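Local coordinates for protein arsenate reductase (arsC) (PDB 1Y1L) that probably reduces arsenate to arsenite in arsenic detoxification, using the fold of the low-molecular-weight protein tyrosine phosphatases, at residues F70-T75 against P90-H95; A18-M23 against E116-L121; H8-S13 against E57-V62. All coordinates share one frame; numbering follows the deposited sequence.

Contact 1: residues F70-T75 against P90-H95; sequences FDLIVT and PVTRWH. With CD (cadmium ion), chain H.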
# COMPACT_ATOMS: atom_id res chain seq x y z
N PHE A 70 -12.27 13.61 -7.40
CA PHE A 70 -10.97 14.18 -7.71
C PHE A 70 -10.18 13.44 -8.80
O PHE A 70 -10.51 12.32 -9.15
CB PHE A 70 -10.16 14.30 -6.41
CG PHE A 70 -10.91 15.02 -5.31
CD1 PHE A 70 -11.77 14.33 -4.49
CD2 PHE A 70 -10.81 16.40 -5.17
CE1 PHE A 70 -12.54 14.99 -3.53
CE2 PHE A 70 -11.58 17.08 -4.22
CZ PHE A 70 -12.45 16.37 -3.40
N ASP A 71 -9.14 14.07 -9.34
CA ASP A 71 -8.35 13.44 -10.39
C ASP A 71 -6.90 13.28 -10.06
O ASP A 71 -6.10 12.83 -10.90
CB ASP A 71 -8.51 14.22 -11.67
CG ASP A 71 -9.94 14.37 -12.05
OD1 ASP A 71 -10.55 15.38 -11.65
OD2 ASP A 71 -10.47 13.44 -12.69
N LEU A 72 -6.54 13.67 -8.85
CA LEU A 72 -5.18 13.56 -8.33
C LEU A 72 -5.26 13.89 -6.87
O LEU A 72 -5.52 15.03 -6.51
CB LEU A 72 -4.21 14.53 -9.03
CG LEU A 72 -2.73 14.61 -8.64
CD1 LEU A 72 -2.47 15.85 -7.82
CD2 LEU A 72 -2.27 13.38 -7.91
N ILE A 73 -5.15 12.88 -6.02
CA ILE A 73 -5.20 13.13 -4.59
C ILE A 73 -3.78 13.05 -4.04
O ILE A 73 -3.16 12.00 -4.04
CB ILE A 73 -6.21 12.20 -3.86
CG1 ILE A 73 -6.10 12.33 -2.34
CG2 ILE A 73 -6.08 10.78 -4.33
CD1 ILE A 73 -5.08 11.40 -1.69
N VAL A 74 -3.23 14.22 -3.71
CA VAL A 74 -1.89 14.32 -3.15
C VAL A 74 -2.01 14.13 -1.64
O VAL A 74 -2.85 14.78 -1.00
CB VAL A 74 -1.26 15.70 -3.48
CG1 VAL A 74 -2.33 16.75 -3.56
CG2 VAL A 74 -0.24 16.09 -2.43
N THR A 75 -1.22 13.21 -1.10
CA THR A 75 -1.23 12.91 0.33
C THR A 75 -0.01 13.48 1.06
O THR A 75 1.14 13.16 0.72
CB THR A 75 -1.32 11.38 0.59
OG1 THR A 75 -2.63 10.91 0.27
CG2 THR A 75 -1.03 11.05 2.04
N PRO A 90 -5.29 8.10 -8.90
CA PRO A 90 -3.90 8.55 -8.77
C PRO A 90 -3.67 9.36 -7.50
O PRO A 90 -4.43 10.28 -7.20
CB PRO A 90 -3.70 9.41 -10.01
CG PRO A 90 -5.03 10.00 -10.21
CD PRO A 90 -5.97 8.84 -9.97
N VAL A 91 -2.62 9.01 -6.76
CA VAL A 91 -2.27 9.70 -5.52
C VAL A 91 -0.76 9.74 -5.27
O VAL A 91 -0.06 8.74 -5.47
CB VAL A 91 -3.03 9.11 -4.28
CG1 VAL A 91 -3.84 7.87 -4.63
CG2 VAL A 91 -2.07 8.81 -3.15
N THR A 92 -0.26 10.91 -4.88
CA THR A 92 1.17 11.09 -4.58
C THR A 92 1.39 11.21 -3.07
O THR A 92 0.43 11.18 -2.28
CB THR A 92 1.73 12.37 -5.24
OG1 THR A 92 1.15 12.56 -6.53
CG2 THR A 92 3.23 12.26 -5.41
N ARG A 93 2.64 11.36 -2.66
CA ARG A 93 2.98 11.48 -1.25
C ARG A 93 4.03 12.55 -1.00
O ARG A 93 5.10 12.53 -1.59
CB ARG A 93 3.50 10.14 -0.74
CG ARG A 93 2.48 9.02 -0.85
CD ARG A 93 3.07 7.69 -0.43
NE ARG A 93 2.08 6.62 -0.44
CZ ARG A 93 2.34 5.36 -0.79
NH1 ARG A 93 1.37 4.45 -0.77
NH2 ARG A 93 3.57 5.00 -1.16
N TRP A 94 3.69 13.52 -0.15
CA TRP A 94 4.63 14.58 0.17
C TRP A 94 5.03 14.48 1.61
O TRP A 94 4.19 14.59 2.50
CB TRP A 94 4.00 15.95 -0.05
CG TRP A 94 3.74 16.27 -1.46
CD1 TRP A 94 4.02 15.51 -2.55
CD2 TRP A 94 3.09 17.45 -1.96
NE1 TRP A 94 3.58 16.13 -3.69
CE2 TRP A 94 3.00 17.33 -3.35
CE3 TRP A 94 2.58 18.60 -1.35
CZ2 TRP A 94 2.42 18.30 -4.15
CZ3 TRP A 94 2.00 19.57 -2.14
CH2 TRP A 94 1.92 19.41 -3.53
N HIS A 95 6.31 14.25 1.86
CA HIS A 95 6.78 14.18 3.24
C HIS A 95 7.07 15.61 3.69
O HIS A 95 8.06 16.23 3.28
CB HIS A 95 8.01 13.29 3.31
CG HIS A 95 7.77 11.89 2.83
ND1 HIS A 95 6.98 10.99 3.52
CD2 HIS A 95 8.21 11.23 1.73
CE1 HIS A 95 6.95 9.84 2.87
NE2 HIS A 95 7.69 9.96 1.78
CD CD H . 7.76 7.58 1.78

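Contact 2: residues A18-M23 against E116-L121; sequences ALFNAM and ERVKKL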
# COMPACT_ATOMS: atom_id res chain seq x y z
N ALA A 18 -5.05 26.50 -0.60
CA ALA A 18 -5.05 27.94 -0.86
C ALA A 18 -3.96 28.40 -1.83
O ALA A 18 -4.20 29.26 -2.67
CB ALA A 18 -4.94 28.70 0.45
N LEU A 19 -2.76 27.85 -1.68
CA LEU A 19 -1.65 28.20 -2.56
C LEU A 19 -1.87 27.67 -3.97
O LEU A 19 -1.51 28.32 -4.97
CB LEU A 19 -0.37 27.64 -1.99
CG LEU A 19 0.06 28.39 -0.74
CD1 LEU A 19 1.07 27.57 -0.01
CD2 LEU A 19 0.65 29.74 -1.11
N PHE A 20 -2.39 26.46 -4.04
CA PHE A 20 -2.68 25.81 -5.31
C PHE A 20 -3.63 26.71 -6.10
O PHE A 20 -3.31 27.16 -7.20
CB PHE A 20 -3.34 24.44 -5.05
CG PHE A 20 -3.51 23.62 -6.28
CD1 PHE A 20 -2.53 22.72 -6.66
CD2 PHE A 20 -4.60 23.79 -7.08
CE1 PHE A 20 -2.64 22.01 -7.82
CE2 PHE A 20 -4.73 23.09 -8.25
CZ PHE A 20 -3.74 22.19 -8.63
N ASN A 21 -4.79 26.97 -5.50
CA ASN A 21 -5.82 27.79 -6.10
C ASN A 21 -5.33 29.16 -6.59
O ASN A 21 -5.84 29.69 -7.58
CB ASN A 21 -6.96 27.99 -5.12
CG ASN A 21 -7.74 26.72 -4.87
OD1 ASN A 21 -8.37 26.55 -3.82
ND2 ASN A 21 -7.75 25.84 -5.85
N ALA A 22 -4.38 29.75 -5.88
CA ALA A 22 -3.84 31.04 -6.27
C ALA A 22 -2.85 30.91 -7.42
O ALA A 22 -2.41 31.91 -7.99
CB ALA A 22 -3.18 31.72 -5.08
N MET A 23 -2.49 29.68 -7.77
CA MET A 23 -1.54 29.45 -8.84
C MET A 23 -2.11 28.72 -10.04
O MET A 23 -1.63 28.91 -11.16
CB MET A 23 -0.33 28.70 -8.31
CG MET A 23 0.40 29.44 -7.22
SD MET A 23 1.95 28.69 -6.84
CE MET A 23 1.57 27.99 -5.28
N GLU A 116 6.75 25.65 -2.79
CA GLU A 116 7.72 25.21 -3.78
C GLU A 116 7.18 23.98 -4.48
O GLU A 116 7.40 23.77 -5.67
CB GLU A 116 9.04 24.85 -3.10
CG GLU A 116 10.08 24.25 -4.04
CD GLU A 116 10.89 23.13 -3.40
OE1 GLU A 116 11.85 23.43 -2.66
OE2 GLU A 116 10.59 21.94 -3.63
N ARG A 117 6.50 23.14 -3.71
CA ARG A 117 5.93 21.91 -4.23
C ARG A 117 4.66 22.16 -5.03
O ARG A 117 4.46 21.52 -6.06
CB ARG A 117 5.69 20.90 -3.11
CG ARG A 117 6.99 20.43 -2.46
CD ARG A 117 6.80 19.41 -1.35
NE ARG A 117 6.85 18.03 -1.83
CZ ARG A 117 7.39 17.02 -1.15
NH1 ARG A 117 7.39 15.80 -1.67
NH2 ARG A 117 7.95 17.22 0.04
N VAL A 118 3.80 23.05 -4.56
CA VAL A 118 2.57 23.34 -5.29
C VAL A 118 2.92 24.00 -6.62
O VAL A 118 2.39 23.63 -7.65
CB VAL A 118 1.61 24.24 -4.48
CG1 VAL A 118 0.46 24.69 -5.35
CG2 VAL A 118 1.06 23.47 -3.29
N LYS A 119 3.83 24.97 -6.57
CA LYS A 119 4.29 25.70 -7.75
C LYS A 119 4.76 24.70 -8.80
O LYS A 119 4.36 24.77 -9.96
CB LYS A 119 5.44 26.63 -7.35
CG LYS A 119 6.10 27.41 -8.46
CD LYS A 119 7.03 28.45 -7.85
CE LYS A 119 7.84 29.17 -8.90
NZ LYS A 119 8.81 28.27 -9.59
N LYS A 120 5.63 23.79 -8.38
CA LYS A 120 6.17 22.76 -9.24
C LYS A 120 5.03 21.86 -9.77
O LYS A 120 4.92 21.63 -10.98
CB LYS A 120 7.19 21.94 -8.45
CG LYS A 120 7.92 20.89 -9.25
CD LYS A 120 8.79 20.02 -8.35
CE LYS A 120 9.30 18.79 -9.10
NZ LYS A 120 10.09 17.87 -8.24
N LEU A 121 4.17 21.40 -8.86
CA LEU A 121 3.04 20.53 -9.20
C LEU A 121 2.07 21.17 -10.18
O LEU A 121 1.45 20.47 -10.97
CB LEU A 121 2.25 20.14 -7.94
CG LEU A 121 0.93 19.38 -8.13
CD1 LEU A 121 1.20 18.04 -8.82
CD2 LEU A 121 0.23 19.16 -6.81

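Contact 3: residues H8-S13 against E57-V62; sequences HNTARS and EKPRTV. With CD (cadmium ion), chain E.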
# COMPACT_ATOMS: atom_id res chain seq x y z
N HIS A 8 -4.86 15.20 10.58
CA HIS A 8 -5.79 16.08 11.26
C HIS A 8 -6.44 17.24 10.46
O HIS A 8 -7.48 17.75 10.87
CB HIS A 8 -5.17 16.49 12.59
CG HIS A 8 -3.79 17.10 12.47
ND1 HIS A 8 -3.36 18.13 13.28
CD2 HIS A 8 -2.75 16.83 11.64
CE1 HIS A 8 -2.14 18.49 12.93
NE2 HIS A 8 -1.74 17.71 11.95
N ASN A 9 -5.90 17.58 9.29
CA ASN A 9 -6.46 18.66 8.43
C ASN A 9 -6.70 20.01 9.12
O ASN A 9 -7.84 20.48 9.23
CB ASN A 9 -7.76 18.21 7.75
CG ASN A 9 -8.39 19.31 6.88
OD1 ASN A 9 -9.60 19.33 6.66
ND2 ASN A 9 -7.56 20.25 6.42
N THR A 10 -5.62 20.67 9.51
CA THR A 10 -5.76 21.95 10.19
C THR A 10 -4.79 22.99 9.64
O THR A 10 -5.10 24.18 9.63
CB THR A 10 -5.53 21.76 11.71
OG1 THR A 10 -6.52 20.88 12.26
CG2 THR A 10 -5.61 23.06 12.42
N ALA A 11 -3.65 22.54 9.14
CA ALA A 11 -2.63 23.43 8.61
C ALA A 11 -2.19 23.16 7.17
O ALA A 11 -2.68 23.78 6.23
CB ALA A 11 -1.42 23.44 9.53
N ARG A 12 -1.21 22.26 7.02
CA ARG A 12 -0.65 21.90 5.71
C ARG A 12 -1.70 21.63 4.64
O ARG A 12 -1.62 22.16 3.53
CB ARG A 12 0.26 20.67 5.86
CG ARG A 12 1.25 20.80 6.98
CD ARG A 12 2.50 19.98 6.76
NE ARG A 12 2.31 18.54 6.95
CZ ARG A 12 1.79 17.97 8.03
NH1 ARG A 12 1.68 16.64 8.09
NH2 ARG A 12 1.34 18.70 9.04
N SER A 13 -2.66 20.79 4.97
CA SER A 13 -3.72 20.45 4.05
C SER A 13 -4.29 21.73 3.52
O SER A 13 -4.34 21.97 2.31
CB SER A 13 -4.80 19.70 4.82
OG SER A 13 -4.20 18.88 5.81
N GLU A 57 -12.78 27.35 5.96
CA GLU A 57 -13.58 27.74 7.11
C GLU A 57 -13.47 26.75 8.25
O GLU A 57 -13.34 27.14 9.41
CB GLU A 57 -15.06 27.89 6.73
CG GLU A 57 -15.32 28.54 5.38
CD GLU A 57 -15.01 27.61 4.20
OE1 GLU A 57 -15.42 26.43 4.22
OE2 GLU A 57 -14.33 28.06 3.24
N LYS A 58 -13.54 25.46 7.93
CA LYS A 58 -13.47 24.42 8.94
C LYS A 58 -12.92 23.13 8.35
O LYS A 58 -13.21 22.79 7.21
CB LYS A 58 -14.87 24.18 9.53
CG LYS A 58 -15.91 23.82 8.48
CD LYS A 58 -17.33 23.89 9.02
CE LYS A 58 -17.97 25.25 8.76
NZ LYS A 58 -17.34 26.35 9.53
N PRO A 59 -12.09 22.40 9.12
CA PRO A 59 -11.50 21.14 8.65
C PRO A 59 -12.57 20.13 8.26
O PRO A 59 -13.57 19.96 8.96
CB PRO A 59 -10.73 20.67 9.89
CG PRO A 59 -10.31 21.93 10.53
CD PRO A 59 -11.58 22.74 10.46
N ARG A 60 -12.40 19.50 7.10
CA ARG A 60 -13.37 18.49 6.67
C ARG A 60 -12.69 17.12 6.56
O ARG A 60 -11.71 16.94 5.84
CB ARG A 60 -14.07 18.88 5.36
CG ARG A 60 -13.28 18.69 4.07
CD ARG A 60 -14.19 18.85 2.83
NE ARG A 60 -13.49 18.57 1.58
CZ ARG A 60 -14.07 18.44 0.38
NH1 ARG A 60 -13.33 18.19 -0.69
NH2 ARG A 60 -15.39 18.56 0.25
N THR A 61 -13.19 16.17 7.34
CA THR A 61 -12.63 14.83 7.31
C THR A 61 -12.84 14.23 5.91
O THR A 61 -13.79 14.56 5.20
CB THR A 61 -13.27 13.93 8.38
OG1 THR A 61 -13.25 14.61 9.65
CG2 THR A 61 -12.50 12.63 8.51
N VAL A 62 -11.92 13.36 5.52
CA VAL A 62 -11.96 12.71 4.22
C VAL A 62 -13.16 11.76 4.12
O VAL A 62 -13.51 11.30 3.03
CB VAL A 62 -10.61 11.97 3.96
CG1 VAL A 62 -10.51 10.72 4.81
CG2 VAL A 62 -10.43 11.68 2.49
CD CD E . -2.12 16.33 13.85

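Contact 1: residues F70-T75 against P90-H95
Strands 73-75 and 91-95 run parallel, their axes 4.4 Å apart at the closest and turned 27° against each other. They form one margin of the four-stranded parallel sheet of the low-molecular-weight phosphatase fold, with 91-95 outermost within this chain. Three well-formed backbone bonds carry the pairing; a fourth, Thr92 N to Ile73 O, is less certain. Ile73 N reaches Pro90 O at 2.9 Å in the carbonyl plane, and Trp94 N likewise meets Thr75 O at 2.7 Å. Between them, Thr75 N bonds to Thr92 O from above the carbonyl plane, 46° out of it. On one face Ile73 CG2 lies beside Val91 CB, the two side chains pointing the same way. On the other, Val74 CG2, anti to its backbone N, sits over the six-membered ring of Trp94, 3.6 Å from the centroid, a CH-pi contact. The Leu72 and Thr92 side chains cross obliquely, Leu72 CD2 3.8 Å from Thr92 OG1. Strand 2-6 flanks 73-77 on its other side, and Pro90 and Thr92 pack against a second subunit. His95 ND1 hydrogen-bonds to Glu78 O, while NE2 binds a cadmium ion at 2.4 Å, with Asp88 of the second subunit as another ligand.

Contact 2: residues A18-M23 against E116-L121
Met23 is the side chain to follow here, because it reaches from segment 18-23 across to helix 106-121. Its CB bond already points at that helix. CG lies anti to the carbonyl carbon (chi1 -60°), and chi2 is extended, so the chain runs straight out to the sulfur. SD comes to rest alongside the backbone of the partner helix, 3.9 Å from Lys119 CA, with Lys119 CB just beyond. There the chain bends, chi3 being -108°, and the turn brings CE back to Val118, where it touches CG1 at 3.5 Å and CB at 3.8 Å.

Val118 CG1 is the common point of the contact. Anti to its own backbone N, this methyl projects toward segment 18-23, where it meets Phe20 as well as the methionine tip. It packs close to Phe20 CA and lies 3.8 Å from Phe20 CD1, the two side chains crossing at about a right angle. Phe20 turns its own CG anti to the backbone N (chi1 -172°), and the ring's CE1 edge faces Leu121 CD2 at 4.2 Å, one turn further along the partner helix.

Helices 12-21 and 106-121 pack on the same side of the parallel sheet, as in other low-molecular-weight phosphatases. Phe20 fits between them and the strands, its ring meeting that of Phe4 at a steep angle and also touching Ala29 and Trp27. Lys119 joins the contact through its CA and CB, while the end of its side chain leads away.

Methyl, thioether and aromatic groups make up nearly all of this meeting, so here the two segments are joined by van der Waals fit and the burial of Phe20 and Val118, with no hydrogen bond between them to fix a register.

Contact 3: residues H8-S13 against E57-V62
Asn9 OD1 accepts the backbone N-H of Arg60 at 2.8 Å, the one hydrogen bond between the two segments. The donor lies nearly along the amide C=O axis, with a C=O...N angle of 161°, but the bond is bent at the hydrogen, to 134°. Asn9 CG stands anti to its backbone N (chi1 179°), which carries the amide across to segment 57-62. Beside it, Pro59 CB and CG lie against Asn9 O, and Pro59 CG also approaches Thr10 OG1 at 4.3 Å. Segment 8-13 belongs to the P-loop, the C-X5-R-S signature of this phosphatase family, whose backbone and arginine hold the oxyanion substrate, consistent with arsenate binding here. Asn9 has a left-handed backbone conformation, and Ala11 is the N-cap residue of helix 12-21. Arg12 NH1 forms a salt bridge with Glu78. The CB bond of His8 points away from segment 57-62; a cadmium ion, also bound by Glu35 of the third subunit, is modelled over the imidazole face rather than in its plane, so this ligation is unsure in detail. Further out, Arg60 bonds through its backbone to Gly33, through NE to Ser31 O, and from NH1 in a salt bridge to Glu30.

The centres of the three contacts lie about 14 to 17 Å apart in one compact domain. Along the chain, contact 3 closes before contact 1 opens, contact 1 is nested inside the long loop closed by contact 2, and contacts 2 and 3 interleave. Contacts 2 and 3 do not touch but share helix 12-21, which leaves the P-loop at contact 3 and packs in contact 2, on opposite sides of the chain's centre. Contact 1 touches both: Trp94 CZ2 lies 3.6 Å from Leu121 CD2, Arg117 makes a cation-pi contact with the same indole, and Phe70 packs on Arg60. Strand 91-95 also leads on to helix 106-121, tying sheet edge to helix.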